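Local structure of cysteine synthase (Helicobacter pylori, 6AHI) at residues A[67-72]-A[142-147]; A[22-27]-A[257-262]. The protein catalyses the pyridoxal 5'-phosphate-dependent formation of L-cysteine and acetate from O-acetyl-L-serine and hydrogen sulfide. All blocks are in the same frame, centred on the assembly; numbering follows the deposited sequence.

Overall arrangement
Contacts 1 and 2 lie on opposite sides of the chain's centre, their nearest atoms about 23 Å apart. Contact 1 is buried and belongs to the smaller, four-stranded parallel sheet: strand 68-72 pairs with edge strand 141-142, and its far end meets the loop beyond, which runs toward the cofactor site inferred by similarity. Contact 2 is partly buried, away from that site, and joins the loop between strands 16-19 and 31-36 of the larger sheet to the end of helix 246-260. Main-chain pairing, a carboxylate and apolar side chains make the first; a phenol-amide hydrogen bond and a bridging water make the second. Contact 1 is nested within the chain loop that contact 2 closes.

Contact 1: A[67-72]-A[142-147]; sequences TTIIEP and YLPLQF
Strand 68-72 and Tyr142 pair as parallel strands through two main-chain hydrogen bonds, Tyr142 N to Thr68 O (2.9 Å) and a nearly straight one from Ile70 N to Tyr142 O (2.9 Å). Where regular pairing stops, Leu143 CA still offers a CA-H...O contact to Ile70 O at 3.4 Å.

The Glu71 carboxylate then takes over. CG stands anti to the backbone N (chi1 -173°) and a bend at chi2 turns CD toward the loop, where the carboxylate meets two successive amides. Leu145 N donates to Glu71 OE1 at 3.0 Å, on the syn side and 19° out of the carboxylate plane; Gln146 N meets the syn lone pair of Glu71 OE2 at 2.9 Å. Held through both oxygens, the carboxylate is fixed in rotation. Glu71 is buried, with Pro144 CD against OE1, and the two amide N-H groups probably offset the cost of burying its charge.

Among apolar contacts, Ile69 lies alongside Tyr142, with Ile69 CD1 at the edge of the ring, 3.8 Å from Tyr142 CD2. Pro72 meets Leu143 CD1 and Leu145 CD2, crossing both at about a right angle.

Strand 91-97 pairs with the other edge of 68-72. Helix 123-137 packs on Pro72, Leu143 and Leu145, while Leu53 of helix 48-60 covers Tyr142 and Pro144. Gln146 OE1 bonds to Thr77 of helix 76-85, and Phe147 touches Ser181, a cofactor-binding residue by similarity.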
loop_
_atom_site.group_PDB
_atom_site.type_symbol
_atom_site.label_atom_id
_atom_site.label_comp_id
_atom_site.label_asym_id
_atom_site.label_seq_id
_atom_site.Cartn_x
_atom_site.Cartn_y
_atom_site.Cartn_z
ATOM N N THR A 67 -5.654 -25.061 15.278
ATOM C CA THR A 67 -4.936 -25.489 14.078
ATOM C C THR A 67 -3.733 -24.560 13.858
ATOM O O THR A 67 -3.846 -23.331 14.033
ATOM C CB THR A 67 -5.860 -25.415 12.859
ATOM O OG1 THR A 67 -6.925 -26.336 13.064
ATOM C CG2 THR A 67 -5.163 -25.734 11.555
ATOM N N THR A 68 -2.599 -25.138 13.447
ATOM C CA THR A 68 -1.473 -24.369 12.926
ATOM C C THR A 68 -1.473 -24.461 11.396
ATOM O O THR A 68 -1.469 -25.583 10.845
ATOM C CB THR A 68 -0.118 -24.872 13.428
ATOM O OG1 THR A 68 -0.045 -24.730 14.840
ATOM C CG2 THR A 68 1.036 -24.105 12.826
ATOM N N ILE A 69 -1.442 -23.300 10.731
ATOM C CA ILE A 69 -1.323 -23.234 9.271
ATOM C C ILE A 69 0.155 -23.319 8.894
ATOM O O ILE A 69 0.946 -22.516 9.400
ATOM C CB ILE A 69 -1.896 -21.925 8.692
ATOM C CG1 ILE A 69 -3.315 -21.615 9.178
ATOM C CG2 ILE A 69 -1.805 -21.967 7.170
ATOM C CD1 ILE A 69 -4.263 -22.776 9.036
ATOM N N ILE A 70 0.489 -24.246 7.981
ATOM C CA ILE A 70 1.824 -24.380 7.401
ATOM C C ILE A 70 1.721 -24.237 5.875
ATOM O O ILE A 70 0.918 -24.909 5.271
ATOM C CB ILE A 70 2.431 -25.742 7.772
ATOM C CG1 ILE A 70 2.260 -26.073 9.261
ATOM C CG2 ILE A 70 3.887 -25.820 7.334
ATOM C CD1 ILE A 70 2.860 -27.381 9.670
ATOM N N GLU A 71 2.574 -23.413 5.258
ATOM C CA GLU A 71 2.594 -23.269 3.797
ATOM C C GLU A 71 4.005 -22.937 3.313
ATOM O O GLU A 71 4.660 -22.064 3.872
ATOM C CB GLU A 71 1.583 -22.206 3.362
ATOM C CG GLU A 71 1.397 -22.078 1.860
ATOM C CD GLU A 71 0.865 -23.293 1.108
ATOM O OE1 GLU A 71 0.846 -24.424 1.692
ATOM O OE2 GLU A 71 0.478 -23.114 -0.085
ATOM N N PRO A 72 4.525 -23.608 2.249
ATOM C CA PRO A 72 5.696 -23.108 1.524
ATOM C C PRO A 72 5.279 -21.936 0.622
ATOM O O PRO A 72 4.234 -21.997 -0.011
ATOM C CB PRO A 72 6.136 -24.331 0.703
ATOM C CG PRO A 72 4.820 -25.012 0.391
ATOM C CD PRO A 72 4.012 -24.861 1.670
ATOM N N TYR A 142 -2.571 -27.716 9.167
ATOM C CA TYR A 142 -3.250 -27.606 7.903
ATOM C C TYR A 142 -2.254 -27.068 6.879
ATOM O O TYR A 142 -1.628 -26.050 7.101
ATOM C CB TYR A 142 -4.521 -26.776 8.035
ATOM C CG TYR A 142 -5.136 -26.459 6.704
ATOM C CD1 TYR A 142 -5.737 -27.444 5.938
ATOM C CD2 TYR A 142 -5.067 -25.182 6.184
ATOM C CE1 TYR A 142 -6.311 -27.150 4.712
ATOM C CE2 TYR A 142 -5.638 -24.869 4.961
ATOM C CZ TYR A 142 -6.241 -25.864 4.213
ATOM O OH TYR A 142 -6.780 -25.555 3.003
ATOM N N LEU A 143 -2.102 -27.821 5.788
ATOM C CA LEU A 143 -1.088 -27.590 4.763
ATOM C C LEU A 143 -1.828 -27.390 3.442
ATOM O O LEU A 143 -2.164 -28.360 2.756
ATOM C CB LEU A 143 -0.119 -28.781 4.741
ATOM C CG LEU A 143 1.119 -28.677 3.837
ATOM C CD1 LEU A 143 1.949 -27.426 4.106
ATOM C CD2 LEU A 143 1.997 -29.920 3.986
ATOM N N PRO A 144 -2.154 -26.133 3.066
ATOM C CA PRO A 144 -2.952 -25.884 1.869
ATOM C C PRO A 144 -2.329 -26.482 0.600
ATOM O O PRO A 144 -3.058 -27.030 -0.222
ATOM C CB PRO A 144 -3.008 -24.353 1.741
ATOM C CG PRO A 144 -2.665 -23.832 3.117
ATOM C CD PRO A 144 -1.808 -24.894 3.779
ATOM N N LEU A 145 -1.002 -26.369 0.460
ATOM C CA LEU A 145 -0.286 -26.651 -0.805
ATOM C C LEU A 145 -1.055 -26.024 -1.964
ATOM O O LEU A 145 -1.710 -26.725 -2.733
ATOM C CB LEU A 145 -0.102 -28.158 -0.986
ATOM C CG LEU A 145 0.894 -28.765 0.001
ATOM C CD1 LEU A 145 0.927 -30.292 -0.101
ATOM C CD2 LEU A 145 2.291 -28.184 -0.210
ATOM N N GLN A 146 -0.980 -24.691 -2.014
ATOM C CA GLN A 146 -1.688 -23.881 -2.979
ATOM C C GLN A 146 -1.414 -24.387 -4.405
ATOM O O GLN A 146 -2.287 -24.326 -5.259
ATOM C CB GLN A 146 -1.294 -22.399 -2.830
ATOM C CG GLN A 146 0.124 -22.086 -3.312
ATOM C CD GLN A 146 0.648 -20.763 -2.811
ATOM O OE1 GLN A 146 0.111 -19.706 -3.155
ATOM N NE2 GLN A 146 1.706 -20.805 -2.000
ATOM N N PHE A 147 -0.198 -24.890 -4.650
ATOM C CA PHE A 147 0.255 -25.239 -6.003
ATOM C C PHE A 147 -0.479 -26.473 -6.546
ATOM O O PHE A 147 -0.455 -26.704 -7.748
ATOM C CB PHE A 147 1.773 -25.406 -6.040
ATOM C CG PHE A 147 2.494 -24.139 -5.679
ATOM C CD1 PHE A 147 2.508 -23.053 -6.551
ATOM C CD2 PHE A 147 3.075 -24.000 -4.426
ATOM C CE1 PHE A 147 3.132 -21.867 -6.187
ATOM C CE2 PHE A 147 3.710 -22.818 -4.068
ATOM C CZ PHE A 147 3.733 -21.754 -4.949
#

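Contact 2: A[22-27]-A[257-262]; sequences KDYPIP and AKKNGL
Tyr24 and Asn260 each carry CG anti to the carbonyl carbon (chi1 -71° in Tyr24), and their side chains reach toward each other tip to tip between loop and helix. The phenol Tyr24 OH donates to Asn260 OD1 at 2.7 Å. The hydroxyl oxygen lies in the plane of the amide carbonyl, with a C=O...donor angle of 149°, while OD1 in turn sits at the edge of the Tyr24 ring, in its plane. Ring and amide are nonetheless twisted 47° against each other.

The other branch of the amide is used as well. Asn260 ND2 donates to a water at 3.1 Å, and that water donates to Asp23 O at 2.9 Å. Both ends of the amide are therefore tied to the loop, one directly and one through solvent, which fixes its rotation. Beside this pair the aliphatic part of Lys259 crosses the tyrosine obliquely, with CD 3.6 Å from Tyr24 OH.

Asn260 is the last residue of helix 246-260 and Gly261 leaves it with positive phi; loop 22-27 docks on this C-terminal end through Lys259 and Asn260. Around the joint, Phe272 of helix 266-281 stacks edge-to-face with Tyr24, and Leu276 of the same helix packs on it too. Phe19 of strand 16-19 touches Asn260, and Leu262, just past the helix end, packs on Met7 of the second subunit.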
loop_
_atom_site.group_PDB
_atom_site.type_symbol
_atom_site.label_atom_id
_atom_site.label_comp_id
_atom_site.label_asym_id
_atom_site.label_seq_id
_atom_site.Cartn_x
_atom_site.Cartn_y
_atom_site.Cartn_z
ATOM N N LYS A 22 -5.399 7.101 -25.319
ATOM C CA LYS A 22 -4.812 8.331 -24.769
ATOM C C LYS A 22 -3.531 8.029 -23.988
ATOM O O LYS A 22 -2.754 8.912 -23.784
ATOM C CB LYS A 22 -5.675 9.002 -23.691
ATOM C CG LYS A 22 -7.018 9.551 -24.118
ATOM C CD LYS A 22 -6.933 10.406 -25.338
ATOM C CE LYS A 22 -8.298 10.682 -25.926
ATOM N NZ LYS A 22 -8.753 9.583 -26.819
ATOM N N ASP A 23 -3.423 6.811 -23.451
ATOM C CA ASP A 23 -2.415 6.408 -22.478
ATOM C C ASP A 23 -1.303 5.589 -23.149
ATOM O O ASP A 23 -0.119 5.764 -22.853
ATOM C CB ASP A 23 -3.073 5.525 -21.412
ATOM C CG ASP A 23 -4.183 6.226 -20.669
ATOM O OD1 ASP A 23 -3.909 7.330 -20.167
ATOM O OD2 ASP A 23 -5.322 5.698 -20.640
ATOM N N TYR A 24 -1.710 4.665 -24.023
ATOM C CA TYR A 24 -0.848 3.658 -24.645
ATOM C C TYR A 24 -1.389 3.328 -26.035
ATOM O O TYR A 24 -2.552 3.571 -26.282
ATOM C CB TYR A 24 -0.829 2.370 -23.805
ATOM C CG TYR A 24 -0.075 2.533 -22.514
ATOM C CD1 TYR A 24 1.316 2.495 -22.491
ATOM C CD2 TYR A 24 -0.752 2.792 -21.330
ATOM C CE1 TYR A 24 2.011 2.691 -21.312
ATOM C CE2 TYR A 24 -0.066 3.008 -20.149
ATOM C CZ TYR A 24 1.314 2.949 -20.143
ATOM O OH TYR A 24 1.997 3.191 -18.989
ATOM N N PRO A 25 -0.589 2.736 -26.955
ATOM C CA PRO A 25 -1.090 2.307 -28.277
ATOM C C PRO A 25 -2.163 1.204 -28.257
ATOM O O PRO A 25 -1.952 0.088 -28.623
ATOM C CB PRO A 25 0.183 1.837 -29.004
ATOM C CG PRO A 25 1.130 1.439 -27.860
ATOM C CD PRO A 25 0.864 2.499 -26.797
ATOM N N ILE A 26 -3.378 1.589 -27.881
ATOM C CA ILE A 26 -4.547 0.715 -27.790
ATOM C C ILE A 26 -5.484 1.159 -28.912
ATOM O O ILE A 26 -5.649 2.348 -29.098
ATOM C CB ILE A 26 -5.137 0.878 -26.381
ATOM C CG1 ILE A 26 -4.164 0.349 -25.324
ATOM C CG2 ILE A 26 -6.500 0.228 -26.241
ATOM C CD1 ILE A 26 -4.455 0.805 -23.904
ATOM N N PRO A 27 -6.067 0.274 -29.756
ATOM C CA PRO A 27 -6.932 0.745 -30.840
ATOM C C PRO A 27 -8.052 1.676 -30.369
ATOM O O PRO A 27 -8.468 1.630 -29.232
ATOM C CB PRO A 27 -7.508 -0.543 -31.446
ATOM C CG PRO A 27 -6.437 -1.594 -31.131
ATOM C CD PRO A 27 -5.898 -1.180 -29.772
ATOM N N ALA A 257 4.453 3.425 -13.430
ATOM C CA ALA A 257 4.755 4.383 -12.383
ATOM C C ALA A 257 4.875 5.809 -12.955
ATOM O O ALA A 257 4.213 6.725 -12.465
ATOM C CB ALA A 257 6.063 3.981 -11.677
ATOM N N LYS A 258 5.751 5.972 -13.960
ATOM C CA LYS A 258 6.088 7.274 -14.552
ATOM C C LYS A 258 4.881 7.915 -15.242
ATOM O O LYS A 258 4.625 9.099 -15.075
ATOM C CB LYS A 258 7.220 7.125 -15.575
ATOM C CG LYS A 258 8.027 8.387 -15.833
ATOM C CD LYS A 258 9.179 8.119 -16.793
ATOM C CE LYS A 258 10.470 8.851 -16.470
ATOM N NZ LYS A 258 10.328 10.294 -16.767
ATOM N N LYS A 259 4.122 7.117 -15.986
ATOM C CA LYS A 259 3.037 7.662 -16.803
ATOM C C LYS A 259 1.701 7.665 -16.031
ATOM O O LYS A 259 0.864 8.458 -16.330
ATOM C CB LYS A 259 2.844 6.837 -18.085
ATOM C CG LYS A 259 3.984 6.854 -19.095
ATOM C CD LYS A 259 3.583 6.141 -20.413
ATOM C CE LYS A 259 4.569 6.411 -21.531
ATOM N NZ LYS A 259 4.470 7.806 -22.038
ATOM N N ASN A 260 1.466 6.710 -15.115
ATOM C CA ASN A 260 0.139 6.487 -14.565
ATOM C C ASN A 260 0.096 6.622 -13.037
ATOM O O ASN A 260 -1.009 6.576 -12.460
ATOM C CB ASN A 260 -0.411 5.121 -14.996
ATOM C CG ASN A 260 -0.277 4.929 -16.492
ATOM O OD1 ASN A 260 0.475 4.077 -16.950
ATOM N ND2 ASN A 260 -0.982 5.733 -17.266
ATOM N N GLY A 261 1.255 6.694 -12.385
ATOM C CA GLY A 261 1.340 6.723 -10.910
ATOM C C GLY A 261 0.976 5.405 -10.245
ATOM O O GLY A 261 0.675 5.391 -9.055
ATOM N N LEU A 262 1.050 4.303 -10.994
ATOM C CA LEU A 262 0.800 2.982 -10.464
ATOM C C LEU A 262 2.136 2.381 -10.003
ATOM O O LEU A 262 3.067 2.232 -10.799
ATOM C CB LEU A 262 0.130 2.124 -11.536
ATOM C CG LEU A 262 -1.356 2.381 -11.740
ATOM C CD1 LEU A 262 -1.808 1.942 -13.124
ATOM C CD2 LEU A 262 -2.192 1.696 -10.664
HETATM O O HOH W 1 -0.098 6.650 -20.103
#